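Local coordinates for alkaline phosphatase (Thermus thermophilus, PDB 7KWD), which probably hydrolyses phosphate monoesters, as its family does, working as a homodimer with zinc and magnesium ions in the active site, at residues Phe44-Asp47 against Gly48-Trp51; Glu52-Ala55 against Ile56-Tyr60; Arg73-Arg77 against Tyr78-Leu82. One frame throughout, in Å; residues are numbered along the deposited sequence.

Interaction 1 (Phe44-Asp47 against Gly48-Trp51); sequences FVYD and GFSW. With MG (magnesium ion), chain D; ZN (zinc ion), chain E.
Tyr-46 and Phe-49 close the turn that follows the strand, their side chains lying side by side and pointing the same way. Their CB atoms touch at 3.5 Å, and one edge of the Tyr-46 ring is directed at the Phe-49 face: Tyr-46 CD2 stands 3.8 Å above the Phe-49 ring plane, over its centre. This is an edge-to-face pair, though the planes open to only 54°, well short of a perpendicular T. Phe-49 reaches this place because its CG is anti to its backbone N (chi1 -180°). The tyrosine ring is held from a second direction as well, where Tyr-46 CE1 lies 3.6 Å above the plane of the Phe-44 ring. Between the two aromatics runs a type II beta turn, Tyr-46 to Phe-49, with Gly-48 at positive phi (75°); a CB there would clash with the carbonyl O of Asp-47.

The other side of the turn is polar, and the magnesium ion there carries water. Asp-47 turns its carboxylate away from the rings and bridges two metals: OD1 binds zinc at 2.2 Å, while OD2 binds the magnesium ion, which has three waters. Thr-148 and Glu-270 complete the magnesium site; Ser-95, the predicted phosphoserine nucleophile, joins Asp-317 and His-318 on the zinc. Asp-317 also accepts a hydrogen bond from Gly-48 N, tying the turn to the zinc site.

Strand 40-46 runs parallel between strands 265-271 and 310-325, with Tyr-46 packed on helices 283-306 and 70-75, and both Tyr-46 and Phe-49 against Ile-274 of helix 273-280.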
ATOM      1  N   PHE A  44     -18.418   3.818   7.242  1.00 22.61           N
ATOM      2  CA  PHE A  44     -17.879   2.492   7.556  1.00 20.37           C
ATOM      3  C   PHE A  44     -16.361   2.652   7.545  1.00 18.90           C
ATOM      4  O   PHE A  44     -15.747   2.782   6.478  1.00 21.35           O
ATOM      5  CB  PHE A  44     -18.381   1.457   6.551  1.00 23.10           C
ATOM      6  CG  PHE A  44     -18.066   0.034   6.925  1.00 20.46           C
ATOM      7  CD1 PHE A  44     -17.419  -0.302   8.078  1.00 22.41           C
ATOM      8  CD2 PHE A  44     -18.398  -1.000   6.020  1.00 22.39           C
ATOM      9  CE1 PHE A  44     -17.090  -1.601   8.387  1.00 26.79           C
ATOM     10  CE2 PHE A  44     -18.103  -2.335   6.345  1.00 26.82           C
ATOM     11  CZ  PHE A  44     -17.447  -2.630   7.535  1.00 27.43           C
ATOM     12  N   VAL A  45     -15.766   2.683   8.737  1.00 21.41           N
ATOM     13  CA  VAL A  45     -14.316   2.831   8.873  1.00 18.14           C
ATOM     14  C   VAL A  45     -13.684   1.450   8.977  1.00 21.85           C
ATOM     15  O   VAL A  45     -14.046   0.660   9.852  1.00 21.88           O
ATOM     16  CB  VAL A  45     -13.949   3.670  10.098  1.00 23.42           C
ATOM     17  CG1 VAL A  45     -12.421   3.768  10.217  1.00 20.57           C
ATOM     18  CG2 VAL A  45     -14.610   5.026  10.022  1.00 25.78           C
ATOM     19  N   TYR A  46     -12.731   1.172   8.082  1.00 19.67           N
ATOM     20  CA  TYR A  46     -11.827   0.034   8.187  1.00 17.41           C
ATOM     21  C   TYR A  46     -10.563   0.535   8.890  1.00 22.95           C
ATOM     22  O   TYR A  46      -9.693   1.138   8.277  1.00 22.70           O
ATOM     23  CB  TYR A  46     -11.505  -0.506   6.798  1.00 21.05           C
ATOM     24  CG  TYR A  46     -12.529  -1.404   6.121  1.00 23.50           C
ATOM     25  CD1 TYR A  46     -13.816  -0.959   5.838  1.00 21.54           C
ATOM     26  CD2 TYR A  46     -12.170  -2.670   5.667  1.00 18.54           C
ATOM     27  CE1 TYR A  46     -14.713  -1.765   5.172  1.00 25.32           C
ATOM     28  CE2 TYR A  46     -13.060  -3.481   4.984  1.00 23.32           C
ATOM     29  CZ  TYR A  46     -14.327  -3.027   4.745  1.00 28.41           C
ATOM     30  OH  TYR A  46     -15.227  -3.835   4.091  1.00 25.88           O
ATOM     31  N   ASP A  47     -10.452   0.300  10.195  1.00 24.56           N
ATOM     32  CA  ASP A  47      -9.342   0.850  10.951  1.00 21.47           C
ATOM     33  C   ASP A  47      -8.058   0.081  10.652  1.00 22.82           C
ATOM     34  O   ASP A  47      -8.023  -1.138  10.776  1.00 21.51           O
ATOM     35  CB  ASP A  47      -9.643   0.811  12.447  1.00 21.53           C
ATOM     36  CG  ASP A  47      -8.808   1.784  13.204  1.00 25.39           C
ATOM     37  OD1 ASP A  47      -7.572   1.670  13.058  1.00 21.85           O
ATOM     38  OD2 ASP A  47      -9.376   2.678  13.895  1.00 24.97           O
ATOM     39  N   GLY A  48      -7.011   0.794  10.266  1.00 20.40           N
ATOM     40  CA  GLY A  48      -5.711   0.181  10.025  1.00 24.33           C
ATOM     41  C   GLY A  48      -5.578  -0.620   8.746  1.00 22.63           C
ATOM     42  O   GLY A  48      -4.580  -1.339   8.562  1.00 22.36           O
ATOM     43  N   PHE A  49      -6.513  -0.443   7.811  1.00 22.07           N
ATOM     44  CA  PHE A  49      -6.643  -1.291   6.635  1.00 21.76           C
ATOM     45  C   PHE A  49      -5.754  -0.794   5.509  1.00 23.61           C
ATOM     46  O   PHE A  49      -5.924   0.319   5.010  1.00 23.79           O
ATOM     47  CB  PHE A  49      -8.111  -1.308   6.208  1.00 22.87           C
ATOM     48  CG  PHE A  49      -8.434  -2.151   5.005  1.00 22.29           C
ATOM     49  CD1 PHE A  49      -8.369  -3.532   5.063  1.00 24.74           C
ATOM     50  CD2 PHE A  49      -8.885  -1.542   3.812  1.00 22.63           C
ATOM     51  CE1 PHE A  49      -8.723  -4.315   3.971  1.00 23.34           C
ATOM     52  CE2 PHE A  49      -9.228  -2.317   2.718  1.00 25.24           C
ATOM     53  CZ  PHE A  49      -9.170  -3.702   2.799  1.00 26.14           C
ATOM     54  N   SER A  50      -4.816  -1.636   5.104  1.00 19.94           N
ATOM     55  CA  SER A  50      -3.864  -1.288   4.054  1.00 21.40           C
ATOM     56  C   SER A  50      -4.229  -1.977   2.756  1.00 22.01           C
ATOM     57  O   SER A  50      -5.101  -2.854   2.716  1.00 23.17           O
ATOM     58  CB  SER A  50      -2.450  -1.696   4.481  1.00 22.29           C
ATOM     59  OG  SER A  50      -2.302  -3.076   4.353  1.00 22.40           O
ATOM     60  N   TRP A  51      -3.536  -1.576   1.679  1.00 21.55           N
ATOM     61  CA  TRP A  51      -3.725  -2.228   0.389  1.00 21.42           C
ATOM     62  C   TRP A  51      -3.101  -3.612   0.373  1.00 21.62           C
ATOM     63  O   TRP A  51      -3.503  -4.460  -0.441  1.00 22.65           O
ATOM     64  CB  TRP A  51      -3.159  -1.346  -0.741  1.00 21.46           C
ATOM     65  CG  TRP A  51      -3.996  -0.076  -0.941  1.00 21.84           C
ATOM     66  CD1 TRP A  51      -3.602   1.226  -0.745  1.00 24.83           C
ATOM     67  CD2 TRP A  51      -5.367  -0.019  -1.369  1.00 17.32           C
ATOM     68  NE1 TRP A  51      -4.658   2.080  -1.011  1.00 23.43           N
ATOM     69  CE2 TRP A  51      -5.743   1.334  -1.402  1.00 22.24           C
ATOM     70  CE3 TRP A  51      -6.309  -0.990  -1.737  1.00 24.94           C
ATOM     71  CZ2 TRP A  51      -7.021   1.738  -1.792  1.00 24.82           C
ATOM     72  CZ3 TRP A  51      -7.575  -0.581  -2.131  1.00 23.81           C
ATOM     73  CH2 TRP A  51      -7.912   0.773  -2.155  1.00 26.85           C
TER
HETATM   74 MG    MG D 602     -10.409   2.604  15.781  1.00 33.75          MG
HETATM   75 ZN    ZN E 603      -6.879   3.722  13.448  1.00 37.00          ZN
HETATM   76  O   HOH W   1     -11.669   2.827  17.474  1.00 29.14           O
HETATM   77  O   HOH W   2      -9.028   3.401  16.910  1.00 33.87           O
HETATM   78  O   HOH W   3      -9.336   0.568  16.124  1.00 25.03           O

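Interaction 2 (Glu52-Ala55 against Ile56-Tyr60); sequences EDYA and IAQAY
Tyr-54 and Gln-58, one helical turn apart, join through their side chains: Tyr-54 OH donates to Gln-58 OE1 at 2.7 Å, arriving from above the amide carbonyl plane, 55° out of it. Gln-58 gets there with CG anti to its own N (chi1 -179°) and an extended chain, its CB passing over one face of the tyrosine ring. The amide's other end is also engaged. Gln-58 NE2 gives one hydrogen bond to a water at 3.0 Å and another to Asn-84 of the second subunit. That water donates in turn to Ala-55 O at 2.7 Å, a carbonyl already taken by Ala-59 N at 3.0 Å. A leucine in place of Gln-58 would probably leave the Tyr-54 hydroxyl without this acceptor and Asn-84 across the interface without its donor.

Backbone bonds from Ile-56 N, Ala-57 N and Gln-58 N satisfy the carbonyls of Glu-52, Asp-53 and Tyr-54 in turn, and Tyr-60 N that of Ile-56. Glu-52 OE1 pairs with Thr-434 of the second subunit; Asp-53 OD2 accepts from Asn-278 and from Ser-50 N. The ladder is that of a regular alpha-helix, and Asp-53 reaching back to the N-cap Ser-50 supplies one half of a capping box.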
ATOM      1  N   GLU A  52      -2.155  -3.896   1.263  1.00 22.33           N
ATOM      2  CA  GLU A  52      -1.696  -5.276   1.355  1.00 20.74           C
ATOM      3  C   GLU A  52      -2.788  -6.150   1.953  1.00 22.74           C
ATOM      4  O   GLU A  52      -3.037  -7.244   1.449  1.00 24.52           O
ATOM      5  CB  GLU A  52      -0.413  -5.392   2.172  1.00 22.38           C
ATOM      6  CG  GLU A  52       0.758  -4.576   1.642  1.00 24.89           C
ATOM      7  CD  GLU A  52       1.269  -5.013   0.263  1.00 24.50           C
ATOM      8  OE1 GLU A  52       1.998  -4.216  -0.354  1.00 21.12           O
ATOM      9  OE2 GLU A  52       0.939  -6.132  -0.205  1.00 27.61           O
ATOM     10  N   ASP A  53      -3.477  -5.671   3.005  1.00 22.99           N
ATOM     11  CA  ASP A  53      -4.585  -6.447   3.541  1.00 20.83           C
ATOM     12  C   ASP A  53      -5.614  -6.719   2.460  1.00 25.11           C
ATOM     13  O   ASP A  53      -6.220  -7.801   2.409  1.00 20.68           O
ATOM     14  CB  ASP A  53      -5.324  -5.734   4.695  1.00 19.09           C
ATOM     15  CG  ASP A  53      -4.392  -5.257   5.819  1.00 30.24           C
ATOM     16  OD1 ASP A  53      -3.366  -5.916   6.068  1.00 27.44           O
ATOM     17  OD2 ASP A  53      -4.717  -4.236   6.473  1.00 21.35           O
ATOM     18  N   TYR A  54      -5.912  -5.688   1.667  1.00 23.27           N
ATOM     19  CA  TYR A  54      -6.927  -5.832   0.647  1.00 17.76           C
ATOM     20  C   TYR A  54      -6.568  -6.975  -0.296  1.00 18.39           C
ATOM     21  O   TYR A  54      -7.404  -7.823  -0.603  1.00 22.23           O
ATOM     22  CB  TYR A  54      -7.106  -4.535  -0.140  1.00 23.29           C
ATOM     23  CG  TYR A  54      -8.044  -4.785  -1.291  1.00 19.48           C
ATOM     24  CD1 TYR A  54      -9.427  -4.827  -1.093  1.00 23.52           C
ATOM     25  CD2 TYR A  54      -7.547  -5.056  -2.553  1.00 21.08           C
ATOM     26  CE1 TYR A  54     -10.303  -5.104  -2.156  1.00 21.52           C
ATOM     27  CE2 TYR A  54      -8.389  -5.322  -3.603  1.00 22.69           C
ATOM     28  CZ  TYR A  54      -9.759  -5.371  -3.409  1.00 20.97           C
ATOM     29  OH  TYR A  54     -10.548  -5.655  -4.474  1.00 22.32           O
ATOM     30  N   ALA A  55      -5.326  -6.990  -0.773  1.00 20.57           N
ATOM     31  CA  ALA A  55      -4.903  -7.986  -1.747  1.00 18.25           C
ATOM     32  C   ALA A  55      -5.032  -9.400  -1.193  1.00 25.70           C
ATOM     33  O   ALA A  55      -5.436 -10.319  -1.917  1.00 21.78           O
ATOM     34  CB  ALA A  55      -3.455  -7.714  -2.156  1.00 22.91           C
ATOM     35  N   ILE A  56      -4.669  -9.590   0.087  1.00 21.11           N
ATOM     36  CA  ILE A  56      -4.775 -10.915   0.714  1.00 21.36           C
ATOM     37  C   ILE A  56      -6.229 -11.366   0.804  1.00 21.86           C
ATOM     38  O   ILE A  56      -6.546 -12.512   0.494  1.00 25.50           O
ATOM     39  CB  ILE A  56      -4.107 -10.916   2.107  1.00 20.40           C
ATOM     40  CG1 ILE A  56      -2.586 -10.833   1.981  1.00 24.22           C
ATOM     41  CG2 ILE A  56      -4.464 -12.189   2.870  1.00 24.10           C
ATOM     42  CD1 ILE A  56      -1.895 -10.334   3.284  1.00 24.07           C
ATOM     43  N   ALA A  57      -7.122 -10.496   1.284  1.00 26.62           N
ATOM     44  CA  ALA A  57      -8.522 -10.890   1.401  1.00 22.22           C
ATOM     45  C   ALA A  57      -9.167 -11.106   0.031  1.00 27.40           C
ATOM     46  O   ALA A  57     -10.008 -12.001  -0.145  1.00 22.26           O
ATOM     47  CB  ALA A  57      -9.301  -9.827   2.160  1.00 19.68           C
ATOM     48  N   GLN A  58      -8.852 -10.230  -0.923  1.00 18.96           N
ATOM     49  CA  GLN A  58      -9.332 -10.392  -2.294  1.00 26.47           C
ATOM     50  C   GLN A  58      -8.962 -11.768  -2.846  1.00 21.09           C
ATOM     51  O   GLN A  58      -9.798 -12.461  -3.422  1.00 20.37           O
ATOM     52  CB  GLN A  58      -8.738  -9.295  -3.179  1.00 21.16           C
ATOM     53  CG  GLN A  58      -9.175  -9.340  -4.639  1.00 27.59           C
ATOM     54  CD  GLN A  58      -8.487  -8.258  -5.468  1.00 24.42           C
ATOM     55  OE1 GLN A  58      -9.142  -7.401  -6.064  1.00 21.31           O
ATOM     56  NE2 GLN A  58      -7.159  -8.297  -5.508  1.00 28.37           N
ATOM     57  N   ALA A  59      -7.702 -12.170  -2.650  1.00 22.73           N
ATOM     58  CA  ALA A  59      -7.233 -13.453  -3.143  1.00 26.47           C
ATOM     59  C   ALA A  59      -7.865 -14.585  -2.367  1.00 29.63           C
ATOM     60  O   ALA A  59      -8.293 -15.585  -2.952  1.00 27.78           O
ATOM     61  CB  ALA A  59      -5.708 -13.529  -3.042  1.00 23.80           C
ATOM     62  N   TYR A  60      -7.951 -14.438  -1.045  1.00 25.46           N
ATOM     63  CA  TYR A  60      -8.494 -15.518  -0.230  1.00 25.81           C
ATOM     64  C   TYR A  60      -9.943 -15.812  -0.608  1.00 25.81           C
ATOM     65  O   TYR A  60     -10.351 -16.970  -0.729  1.00 25.60           O
ATOM     66  CB  TYR A  60      -8.377 -15.162   1.248  1.00 22.18           C
ATOM     67  CG  TYR A  60      -8.727 -16.330   2.160  1.00 28.00           C
ATOM     68  CD1 TYR A  60     -10.021 -16.551   2.550  1.00 29.63           C
ATOM     69  CD2 TYR A  60      -7.753 -17.240   2.589  1.00 26.63           C
ATOM     70  CE1 TYR A  60     -10.353 -17.631   3.346  1.00 24.49           C
ATOM     71  CE2 TYR A  60      -8.091 -18.320   3.412  1.00 24.43           C
ATOM     72  CZ  TYR A  60      -9.375 -18.511   3.774  1.00 25.73           C
ATOM     73  OH  TYR A  60      -9.732 -19.589   4.567  1.00 34.83           O
TER
HETATM   74  O   HOH W   4      -5.172 -10.308  -4.649  1.00 18.93           O

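Interaction 3 (Arg73-Arg77 against Tyr78-Leu82); sequences RLLAR and YPNGL
Arg-77 and Tyr-78 extend alongside each other in the same direction, the arginine chain running along one face of the tyrosine, toward its rim. Arg-77 CG makes the CH-pi contact, 4.3 Å from the centroid of the Tyr-78 ring and 24° off its normal. With CG anti to the backbone N and straight out to NE, the chain carries the guanidinium along to the hydroxyl, and Tyr-78 OH sits over the guanidinium centre, 4.0 Å from Arg-77 CZ. The planes are nearly parallel, 21° apart, but the guanidinium lies over the hydroxyl, not the ring.

Leu-74 meets the same ring obliquely, its CD2 lying 4.1 Å from Tyr-78 CD1. Leu-74 O, in the last turn of the helix, accepts from both Arg-77 N and Tyr-78 N, the latter at 2.8 Å and almost straight (171°).

Leu-75 and Asn-80 cross at about a right angle, with Leu-75 CD2 resting 3.7 Å from Asn-80 CG. Asn-80 places its CG between the backbone N and the carbonyl carbon, which brings the amide back toward the carbonyls of the turn. From there Asn-80 ND2 holds two carbonyls: Tyr-78 O at 2.9 Å, and Leu-75 O at 3.1 Å by a more bent bond. One side-chain amide thus clamps the end of the helix to the start of the strand.

Away from the metals, this turn leads from helix 70-75 into strand 80-84, which lies between strands 438-443 (antiparallel) and 454-456 (parallel). Leu-74 packs on strand 438-443 and helix 283-306, Tyr-78 meets Tyr-443, and Leu-75 leans on helix 51-65.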
ATOM      1  N   ARG A  73     -15.932  -5.849  -5.553  1.00 23.14           N
ATOM      2  CA  ARG A  73     -17.011  -5.421  -6.450  1.00 22.74           C
ATOM      3  C   ARG A  73     -17.252  -3.921  -6.345  1.00 30.33           C
ATOM      4  O   ARG A  73     -17.510  -3.263  -7.361  1.00 20.25           O
ATOM      5  CB  ARG A  73     -18.296  -6.178  -6.134  1.00 24.66           C
ATOM      6  CG  ARG A  73     -18.107  -7.692  -6.132  1.00 36.81           C
ATOM      7  CD  ARG A  73     -19.425  -8.473  -5.801  1.00 38.46           C
ATOM      8  NE  ARG A  73     -19.191  -9.827  -5.259  1.00 34.99           N
ATOM      9  CZ  ARG A  73     -20.095 -10.810  -5.307  1.00 43.20           C
ATOM     10  NH1 ARG A  73     -21.283 -10.597  -5.863  1.00 47.72           N
ATOM     11  NH2 ARG A  73     -19.811 -12.011  -4.830  1.00 43.86           N
ATOM     12  N   LEU A  74     -17.195  -3.365  -5.115  1.00 21.74           N
ATOM     13  CA  LEU A  74     -17.411  -1.934  -4.955  1.00 20.06           C
ATOM     14  C   LEU A  74     -16.254  -1.139  -5.569  1.00 20.60           C
ATOM     15  O   LEU A  74     -16.465  -0.170  -6.301  1.00 22.10           O
ATOM     16  CB  LEU A  74     -17.602  -1.551  -3.482  1.00 19.12           C
ATOM     17  CG  LEU A  74     -18.748  -2.189  -2.725  1.00 22.64           C
ATOM     18  CD1 LEU A  74     -19.017  -1.575  -1.389  1.00 25.38           C
ATOM     19  CD2 LEU A  74     -19.999  -2.163  -3.562  1.00 27.44           C
ATOM     20  N   LEU A  75     -15.019  -1.516  -5.267  1.00 18.82           N
ATOM     21  CA  LEU A  75     -13.909  -0.751  -5.831  1.00 16.53           C
ATOM     22  C   LEU A  75     -13.846  -0.853  -7.354  1.00 20.40           C
ATOM     23  O   LEU A  75     -13.268   0.024  -7.995  1.00 21.49           O
ATOM     24  CB  LEU A  75     -12.587  -1.236  -5.247  1.00 19.49           C
ATOM     25  CG  LEU A  75     -12.413  -1.051  -3.734  1.00 21.84           C
ATOM     26  CD1 LEU A  75     -11.163  -1.801  -3.319  1.00 18.89           C
ATOM     27  CD2 LEU A  75     -12.286   0.416  -3.354  1.00 22.20           C
ATOM     28  N   ALA A  76     -14.443  -1.903  -7.926  1.00 18.51           N
ATOM     29  CA  ALA A  76     -14.491  -2.156  -9.356  1.00 25.03           C
ATOM     30  C   ALA A  76     -15.637  -1.438 -10.037  1.00 27.90           C
ATOM     31  O   ALA A  76     -15.785  -1.569 -11.250  1.00 25.58           O
ATOM     32  CB  ALA A  76     -14.608  -3.668  -9.610  1.00 26.01           C
ATOM     33  N   ARG A  77     -16.427  -0.665  -9.301  1.00 26.59           N
ATOM     34  CA  ARG A  77     -17.596  -0.043  -9.900  1.00 26.90           C
ATOM     35  C   ARG A  77     -17.897   1.361  -9.383  1.00 27.78           C
ATOM     36  O   ARG A  77     -18.334   2.226 -10.142  1.00 26.24           O
ATOM     37  CB  ARG A  77     -18.797  -0.945  -9.652  1.00 27.50           C
ATOM     38  CG  ARG A  77     -20.048  -0.476 -10.331  1.00 37.00           C
ATOM     39  CD  ARG A  77     -21.131  -1.550 -10.319  1.00 46.65           C
ATOM     40  NE  ARG A  77     -22.392  -1.013 -10.826  1.00 58.07           N
ATOM     41  CZ  ARG A  77     -23.561  -1.637 -10.766  1.00 50.13           C
ATOM     42  NH1 ARG A  77     -23.654  -2.841 -10.205  1.00 43.22           N
ATOM     43  NH2 ARG A  77     -24.633  -1.045 -11.266  1.00 52.48           N
ATOM     44  N   TYR A  78     -17.674   1.619  -8.130  1.00 19.49           N
ATOM     45  CA  TYR A  78     -18.144   2.872  -7.565  1.00 21.14           C
ATOM     46  C   TYR A  78     -16.995   3.829  -7.349  1.00 17.85           C
ATOM     47  O   TYR A  78     -15.829   3.425  -7.342  1.00 19.80           O
ATOM     48  CB  TYR A  78     -18.874   2.581  -6.250  1.00 25.99           C
ATOM     49  CG  TYR A  78     -20.222   1.985  -6.516  1.00 27.14           C
ATOM     50  CD1 TYR A  78     -20.423   0.627  -6.481  1.00 28.41           C
ATOM     51  CD2 TYR A  78     -21.284   2.792  -6.850  1.00 27.91           C
ATOM     52  CE1 TYR A  78     -21.666   0.084  -6.748  1.00 30.82           C
ATOM     53  CE2 TYR A  78     -22.509   2.266  -7.128  1.00 34.43           C
ATOM     54  CZ  TYR A  78     -22.712   0.920  -7.070  1.00 36.94           C
ATOM     55  OH  TYR A  78     -23.969   0.415  -7.345  1.00 46.46           O
ATOM     56  N   PRO A  79     -17.284   5.123  -7.199  1.00 18.40           N
ATOM     57  CA  PRO A  79     -16.203   6.105  -7.090  1.00 22.45           C
ATOM     58  C   PRO A  79     -15.314   5.808  -5.897  1.00 21.85           C
ATOM     59  O   PRO A  79     -15.788   5.671  -4.764  1.00 20.87           O
ATOM     60  CB  PRO A  79     -16.945   7.437  -6.915  1.00 23.59           C
ATOM     61  CG  PRO A  79     -18.286   7.202  -7.498  1.00 25.38           C
ATOM     62  CD  PRO A  79     -18.605   5.775  -7.142  1.00 26.01           C
ATOM     63  N   ASN A  80     -14.009   5.718  -6.154  1.00 22.78           N
ATOM     64  CA  ASN A  80     -13.099   5.582  -5.030  1.00 19.54           C
ATOM     65  C   ASN A  80     -11.779   6.254  -5.361  1.00 25.01           C
ATOM     66  O   ASN A  80     -11.446   6.522  -6.527  1.00 21.43           O
ATOM     67  CB  ASN A  80     -12.877   4.117  -4.592  1.00 18.40           C
ATOM     68  CG  ASN A  80     -12.281   3.251  -5.673  1.00 21.54           C
ATOM     69  OD1 ASN A  80     -11.051   3.000  -5.714  1.00 18.61           O
ATOM     70  ND2 ASN A  80     -13.150   2.737  -6.536  1.00 21.18           N
ATOM     71  N   GLY A  81     -11.091   6.596  -4.293  1.00 22.75           N
ATOM     72  CA  GLY A  81      -9.808   7.250  -4.376  1.00 16.81           C
ATOM     73  C   GLY A  81      -9.033   6.980  -3.093  1.00 20.18           C
ATOM     74  O   GLY A  81      -9.153   5.939  -2.473  1.00 20.44           O
ATOM     75  N   LEU A  82      -8.226   7.976  -2.741  1.00 20.81           N
ATOM     76  CA  LEU A  82      -7.169   7.815  -1.774  1.00 19.88           C
ATOM     77  C   LEU A  82      -7.188   9.000  -0.831  1.00 21.25           C
ATOM     78  O   LEU A  82      -7.393  10.141  -1.278  1.00 16.29           O
ATOM     79  CB  LEU A  82      -5.810   7.762  -2.463  1.00 16.68           C
ATOM     80  CG  LEU A  82      -5.493   6.575  -3.363  1.00 22.07           C
ATOM     81  CD1 LEU A  82      -4.101   6.756  -4.004  1.00 23.30           C
ATOM     82  CD2 LEU A  82      -5.594   5.303  -2.585  1.00 22.45           C
TER

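Overall arrangement
The three contacts follow one another along the chain; none nests within or crosses another. Interaction 1 closes the turn leaving central strand 40-46 at the metal site and delivers the chain to helix 51-65. Interaction 2 lies on that helix, beginning where interaction 1 stops, and Tyr-54 CB packs 3.7 Å from Phe-49 CZ. Helix 70-75 comes next, and interaction 3 turns its end into strand 80-84. Residues on both sides of this turn pack back on the earlier contacts: Leu-75 CD1 touches the Tyr-54 ring and, like Leu-82, Trp-51. All three also reach the second subunit, where Trp-51 meets its own counterpart, so the series runs from active site to dimer interface.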